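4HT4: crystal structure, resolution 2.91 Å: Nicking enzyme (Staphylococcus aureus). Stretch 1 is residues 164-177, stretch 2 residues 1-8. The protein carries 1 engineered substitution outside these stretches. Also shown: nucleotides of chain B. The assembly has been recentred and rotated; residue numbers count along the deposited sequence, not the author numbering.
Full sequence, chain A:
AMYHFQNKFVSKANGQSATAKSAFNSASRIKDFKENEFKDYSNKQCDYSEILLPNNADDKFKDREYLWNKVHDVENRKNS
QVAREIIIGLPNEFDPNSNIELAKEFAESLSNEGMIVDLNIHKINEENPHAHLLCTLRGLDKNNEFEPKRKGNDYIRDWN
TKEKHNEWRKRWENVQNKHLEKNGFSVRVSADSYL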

# COMPACT_ATOMS: atom_id res chain seq x y z
N LYS A 164 -13.73 5.75 -6.97
CA LYS A 164 -12.51 4.95 -6.97
C LYS A 164 -12.40 4.14 -5.68
O LYS A 164 -11.90 3.01 -5.69
CB LYS A 164 -11.29 5.86 -7.13
CG LYS A 164 -9.96 5.13 -7.09
CD LYS A 164 -9.88 4.07 -8.17
CE LYS A 164 -9.88 4.69 -9.55
NZ LYS A 164 -9.72 3.66 -10.62
N HIS A 165 -12.88 4.72 -4.58
CA HIS A 165 -12.89 4.02 -3.30
C HIS A 165 -13.78 2.79 -3.37
O HIS A 165 -13.35 1.68 -3.05
CB HIS A 165 -13.37 4.96 -2.20
CG HIS A 165 -13.57 4.29 -0.87
ND1 HIS A 165 -12.52 3.80 -0.12
CD2 HIS A 165 -14.69 4.03 -0.17
CE1 HIS A 165 -12.99 3.27 0.99
NE2 HIS A 165 -14.31 3.39 0.99
N ASN A 166 -15.03 2.99 -3.80
CA ASN A 166 -15.99 1.90 -3.91
C ASN A 166 -15.59 0.90 -4.99
O ASN A 166 -15.95 -0.28 -4.91
CB ASN A 166 -17.39 2.45 -4.18
CG ASN A 166 -17.92 3.28 -3.03
OD1 ASN A 166 -17.71 2.95 -1.86
ND2 ASN A 166 -18.60 4.38 -3.35
N GLU A 167 -14.86 1.36 -5.99
CA GLU A 167 -14.34 0.49 -7.04
C GLU A 167 -13.30 -0.47 -6.47
O GLU A 167 -13.30 -1.66 -6.77
CB GLU A 167 -13.73 1.30 -8.17
CG GLU A 167 -12.98 0.48 -9.20
CD GLU A 167 -12.36 1.33 -10.29
OE1 GLU A 167 -12.74 2.51 -10.41
OE2 GLU A 167 -11.48 0.82 -11.02
N TRP A 168 -12.41 0.07 -5.64
CA TRP A 168 -11.35 -0.72 -5.04
C TRP A 168 -11.90 -1.77 -4.09
O TRP A 168 -11.36 -2.87 -3.99
CB TRP A 168 -10.36 0.19 -4.30
CG TRP A 168 -9.38 0.86 -5.21
CD1 TRP A 168 -9.05 0.49 -6.48
CD2 TRP A 168 -8.59 2.02 -4.91
NE1 TRP A 168 -8.10 1.35 -6.99
CE2 TRP A 168 -7.80 2.29 -6.05
CE3 TRP A 168 -8.47 2.85 -3.79
CZ2 TRP A 168 -6.91 3.36 -6.10
CZ3 TRP A 168 -7.58 3.91 -3.85
CH2 TRP A 168 -6.82 4.15 -4.99
N ARG A 169 -12.98 -1.43 -3.39
CA ARG A 169 -13.63 -2.36 -2.48
C ARG A 169 -14.19 -3.55 -3.25
O ARG A 169 -14.03 -4.70 -2.84
CB ARG A 169 -14.75 -1.67 -1.71
CG ARG A 169 -14.28 -0.61 -0.74
CD ARG A 169 -15.44 -0.10 0.10
NE ARG A 169 -16.18 -1.21 0.69
CZ ARG A 169 -15.90 -1.74 1.88
NH1 ARG A 169 -14.90 -1.27 2.60
NH2 ARG A 169 -16.63 -2.75 2.34
N LYS A 170 -14.86 -3.27 -4.37
CA LYS A 170 -15.45 -4.32 -5.19
C LYS A 170 -14.37 -5.12 -5.91
O LYS A 170 -14.54 -6.31 -6.18
CB LYS A 170 -16.42 -3.72 -6.21
N ARG A 171 -13.26 -4.46 -6.23
CA ARG A 171 -12.14 -5.12 -6.90
C ARG A 171 -11.49 -6.14 -5.98
O ARG A 171 -11.14 -7.24 -6.42
CB ARG A 171 -11.10 -4.09 -7.35
CG ARG A 171 -9.93 -4.71 -8.09
CD ARG A 171 -8.84 -3.69 -8.34
NE ARG A 171 -9.32 -2.55 -9.13
CZ ARG A 171 -8.56 -1.53 -9.50
NH1 ARG A 171 -7.28 -1.50 -9.16
NH2 ARG A 171 -9.08 -0.54 -10.21
N TRP A 172 -11.34 -5.79 -4.71
CA TRP A 172 -10.74 -6.69 -3.73
C TRP A 172 -11.63 -7.89 -3.48
O TRP A 172 -11.14 -8.99 -3.20
CB TRP A 172 -10.43 -5.95 -2.43
CG TRP A 172 -9.98 -6.86 -1.32
CD1 TRP A 172 -10.56 -7.00 -0.10
CD2 TRP A 172 -8.88 -7.77 -1.35
NE1 TRP A 172 -9.88 -7.93 0.65
CE2 TRP A 172 -8.84 -8.42 -0.10
CE3 TRP A 172 -7.91 -8.09 -2.31
CZ2 TRP A 172 -7.87 -9.37 0.21
CZ3 TRP A 172 -6.95 -9.04 -1.99
CH2 TRP A 172 -6.94 -9.67 -0.74
N GLU A 173 -12.94 -7.69 -3.58
CA GLU A 173 -13.89 -8.78 -3.46
C GLU A 173 -13.72 -9.76 -4.62
O GLU A 173 -13.64 -10.97 -4.41
CB GLU A 173 -15.32 -8.24 -3.45
CG GLU A 173 -16.37 -9.32 -3.61
CD GLU A 173 -17.76 -8.76 -3.83
OE1 GLU A 173 -18.17 -7.87 -3.06
OE2 GLU A 173 -18.43 -9.20 -4.79
N ASN A 174 -13.66 -9.22 -5.83
CA ASN A 174 -13.55 -10.03 -7.03
C ASN A 174 -12.23 -10.79 -7.12
O ASN A 174 -12.20 -11.97 -7.47
CB ASN A 174 -13.74 -9.16 -8.27
CG ASN A 174 -15.14 -8.59 -8.37
OD1 ASN A 174 -15.97 -8.79 -7.48
ND2 ASN A 174 -15.41 -7.86 -9.45
N VAL A 175 -11.13 -10.10 -6.81
CA VAL A 175 -9.81 -10.72 -6.85
C VAL A 175 -9.69 -11.83 -5.81
O VAL A 175 -9.17 -12.91 -6.10
CB VAL A 175 -8.69 -9.68 -6.64
CG1 VAL A 175 -7.34 -10.37 -6.50
CG2 VAL A 175 -8.66 -8.69 -7.79
N GLN A 176 -10.18 -11.57 -4.61
CA GLN A 176 -10.11 -12.55 -3.53
C GLN A 176 -10.98 -13.77 -3.83
O GLN A 176 -10.54 -14.91 -3.65
CB GLN A 176 -10.54 -11.92 -2.20
CG GLN A 176 -10.44 -12.87 -1.02
CD GLN A 176 -10.76 -12.19 0.29
OE1 GLN A 176 -11.09 -11.00 0.32
NE2 GLN A 176 -10.65 -12.93 1.38
N ASN A 177 -12.20 -13.53 -4.30
CA ASN A 177 -13.10 -14.62 -4.67
C ASN A 177 -12.54 -15.48 -5.79
O ASN A 177 -12.77 -16.68 -5.84
CB ASN A 177 -14.48 -14.07 -5.06
CG ASN A 177 -15.28 -13.59 -3.87
OD1 ASN A 177 -15.12 -14.08 -2.76
ND2 ASN A 177 -16.16 -12.62 -4.10
P DA B 21 -19.10 6.43 2.23
OP1 DA B 21 -20.25 7.18 1.68
OP2 DA B 21 -19.00 6.20 3.68
O5' DA B 21 -19.03 5.01 1.49
C5' DA B 21 -17.86 4.21 1.61
C4' DA B 21 -18.16 2.73 1.67
O4' DA B 21 -16.97 2.05 2.12
C3' DA B 21 -19.20 2.30 2.69
O3' DA B 21 -19.62 0.98 2.40
C2' DA B 21 -18.40 2.38 3.99
C1' DA B 21 -16.98 2.00 3.54
N9 DA B 21 -15.96 2.90 4.06
C8 DA B 21 -16.14 4.16 4.55
N7 DA B 21 -15.04 4.73 4.95
C5 DA B 21 -14.06 3.79 4.70
C6 DA B 21 -12.66 3.78 4.90
N6 DA B 21 -11.99 4.80 5.43
N1 DA B 21 -11.99 2.67 4.54
C2 DA B 21 -12.66 1.64 4.01
N3 DA B 21 -13.97 1.53 3.78
C4 DA B 21 -14.61 2.65 4.15
P DT B 24 -17.19 -6.08 14.16
OP1 DT B 24 -18.66 -6.25 14.05
OP2 DT B 24 -16.60 -5.53 15.40
O5' DT B 24 -16.48 -7.49 13.88
C5' DT B 24 -16.69 -8.15 12.64
C4' DT B 24 -15.49 -9.02 12.31
O4' DT B 24 -14.50 -8.21 11.63
C3' DT B 24 -14.80 -9.63 13.53
O3' DT B 24 -14.68 -11.03 13.36
C2' DT B 24 -13.45 -8.93 13.59
C1' DT B 24 -13.22 -8.53 12.14
N1 DT B 24 -12.34 -7.35 11.96
C2 DT B 24 -11.03 -7.54 11.60
O2 DT B 24 -10.54 -8.63 11.41
N3 DT B 24 -10.30 -6.38 11.45
C4 DT B 24 -10.75 -5.09 11.63
O4 DT B 24 -10.02 -4.12 11.48
C5 DT B 24 -12.13 -4.96 12.01
C7 DT B 24 -12.72 -3.60 12.23
C6 DT B 24 -12.85 -6.08 12.15
P DG B 25 -14.96 -12.02 14.59
OP1 DG B 25 -15.68 -13.20 14.05
OP2 DG B 25 -15.56 -11.23 15.69
O5' DG B 25 -13.51 -12.49 15.05
C5' DG B 25 -12.77 -13.34 14.20
C4' DG B 25 -11.28 -13.16 14.40
O4' DG B 25 -10.59 -14.06 13.49
C3' DG B 25 -10.74 -11.79 14.03
O3' DG B 25 -9.42 -11.67 14.51
C2' DG B 25 -10.74 -11.93 12.52
C1' DG B 25 -10.07 -13.30 12.41
N9 DG B 25 -10.34 -14.02 11.17
C8 DG B 25 -11.22 -15.07 11.00
N7 DG B 25 -11.25 -15.52 9.78
C5 DG B 25 -10.33 -14.73 9.09
C6 DG B 25 -9.94 -14.76 7.74
O6 DG B 25 -10.34 -15.52 6.84
N1 DG B 25 -8.98 -13.79 7.46
C2 DG B 25 -8.48 -12.90 8.38
N2 DG B 25 -7.56 -12.04 7.91
N3 DG B 25 -8.83 -12.86 9.66
C4 DG B 25 -9.76 -13.80 9.94
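Stretch 2 (1-8) AMYHFQNK

Which polar contacts fasten the N-terminal stretch to the helix? The shortest direct one is a hydrogen bond from Tyr-3 OH to Arg-169 O, 2.7 Å long. That carbonyl also accepts the helical hydrogen bond from Glu-173 N, 3.3 Å from Arg-169 O, so the phenol reaches the helix backbone without displacing its own pairing. Farther along the chain, Asn-7 ND2 donates to His-165 ND1 at 3.3 Å, meeting the imidazole at its edge. Near the other end a water bridges the two stretches: it donates to Met-2 O at 2.5 Å and accepts a weak hydrogen bond from Gln-176 NE2 at 3.0 Å.

How does the bound DNA join these contacts? DA21 lies where strand and helix can both reach it. Asn-7 N donates to N1 of DA21 at 2.9 Å, while N6 of DA21 donates to Asn-7 O at 2.8 Å, so the backbone of one residue reads the adenine edge in both directions. From the helix, His-165 NE2 donates to O4' of DA21 at 3.2 Å; the imidazole thus uses one nitrogen for Asn-7 and the other for the sugar. The Arg-169 guanidinium has O4' of DA21 over one face and Tyr-3 OH over the opposite face.

In which direction does the strand run? All of 164-177 is helical, and the strand, which includes residues 5-8, crosses it at 149°, roughly antiparallel, with the axes 9.6 Å apart at closest approach. The CA atoms pair accordingly: Glu-173 with Tyr-3 at 7.7 Å, Arg-169 with Phe-5 at 6.7 Å and His-165 with Asn-7 at 7.9 Å. Steps of two residues in the extended chain therefore match steps of four along the helix. Phe-5 and Asn-7 direct their CA-to-CB bonds toward the helix, whereas those of His-4 and Gln-6 point away.

What fills the space around these polar contacts? Phe-5 supplies much of the packing, its ring lying with one face over Arg-169 N. Arg-169 CG approaches Phe-5 CD2 to 3.5 Å, Trp-168 CB lies 3.9 Å from Phe-5 CZ, and Trp-172 CB lies 4.2 Å from Phe-5 CD1. Tyr-3 starts sideways, but its ring brings CE1 within 3.5 Å of Trp-172 CD1; the two aromatic planes meet obliquely at 46°. Together the stretches bury 554 Å², counting both sides.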

# COMPACT_ATOMS: atom_id res chain seq x y z
N ALA A 1 -11.66 -16.14 4.45
CA ALA A 1 -12.99 -16.49 4.93
C ALA A 1 -13.68 -15.30 5.57
O ALA A 1 -14.64 -15.47 6.33
CB ALA A 1 -12.90 -17.64 5.92
N MSE A 2 -13.21 -14.10 5.26
CA MSE A 2 -13.79 -12.88 5.83
C MSE A 2 -13.33 -11.64 5.06
O MSE A 2 -12.19 -11.58 4.60
CB MSE A 2 -13.40 -12.75 7.30
CG MSE A 2 -14.38 -11.94 8.14
SE MSE A 2 -13.68 -11.60 9.92
CE MSE A 2 -12.08 -10.62 9.38
N TYR A 3 -14.22 -10.66 4.93
CA TYR A 3 -13.90 -9.44 4.20
C TYR A 3 -13.47 -8.31 5.12
O TYR A 3 -14.15 -8.01 6.11
CB TYR A 3 -15.10 -8.98 3.36
CG TYR A 3 -14.79 -7.84 2.42
CD1 TYR A 3 -14.33 -8.09 1.13
CD2 TYR A 3 -14.95 -6.52 2.82
CE1 TYR A 3 -14.05 -7.05 0.26
CE2 TYR A 3 -14.67 -5.47 1.95
CZ TYR A 3 -14.22 -5.74 0.68
OH TYR A 3 -13.94 -4.70 -0.18
N HIS A 4 -12.35 -7.69 4.79
CA HIS A 4 -11.91 -6.49 5.49
C HIS A 4 -11.09 -5.60 4.57
O HIS A 4 -10.04 -6.01 4.07
CB HIS A 4 -11.10 -6.84 6.74
CG HIS A 4 -10.54 -5.64 7.44
ND1 HIS A 4 -11.34 -4.67 8.00
CD2 HIS A 4 -9.26 -5.25 7.66
CE1 HIS A 4 -10.58 -3.73 8.54
NE2 HIS A 4 -9.31 -4.07 8.35
N PHE A 5 -11.57 -4.38 4.36
CA PHE A 5 -10.88 -3.43 3.51
C PHE A 5 -10.86 -2.06 4.19
O PHE A 5 -11.91 -1.47 4.45
CB PHE A 5 -11.56 -3.33 2.15
CG PHE A 5 -10.89 -2.38 1.20
CD1 PHE A 5 -9.87 -2.81 0.37
CD2 PHE A 5 -11.29 -1.05 1.12
CE1 PHE A 5 -9.26 -1.94 -0.51
CE2 PHE A 5 -10.67 -0.18 0.25
CZ PHE A 5 -9.66 -0.63 -0.56
N GLN A 6 -9.66 -1.56 4.47
CA GLN A 6 -9.53 -0.25 5.09
C GLN A 6 -8.72 0.70 4.22
O GLN A 6 -7.65 0.35 3.73
CB GLN A 6 -8.90 -0.36 6.49
CG GLN A 6 -8.84 0.97 7.23
CD GLN A 6 -8.41 0.81 8.67
OE1 GLN A 6 -7.94 -0.25 9.08
NE2 GLN A 6 -8.56 1.88 9.45
N ASN A 7 -9.24 1.91 4.05
CA ASN A 7 -8.57 2.93 3.25
C ASN A 7 -8.33 4.17 4.11
O ASN A 7 -9.28 4.81 4.56
CB ASN A 7 -9.42 3.28 2.04
CG ASN A 7 -8.69 4.16 1.04
OD1 ASN A 7 -7.46 4.18 1.01
ND2 ASN A 7 -9.45 4.89 0.23
N LYS A 8 -7.06 4.50 4.33
CA LYS A 8 -6.72 5.62 5.21
C LYS A 8 -5.53 6.43 4.71
O LYS A 8 -4.72 5.95 3.92
CB LYS A 8 -6.43 5.11 6.63
O HOH W 1 -10.16 -12.96 4.36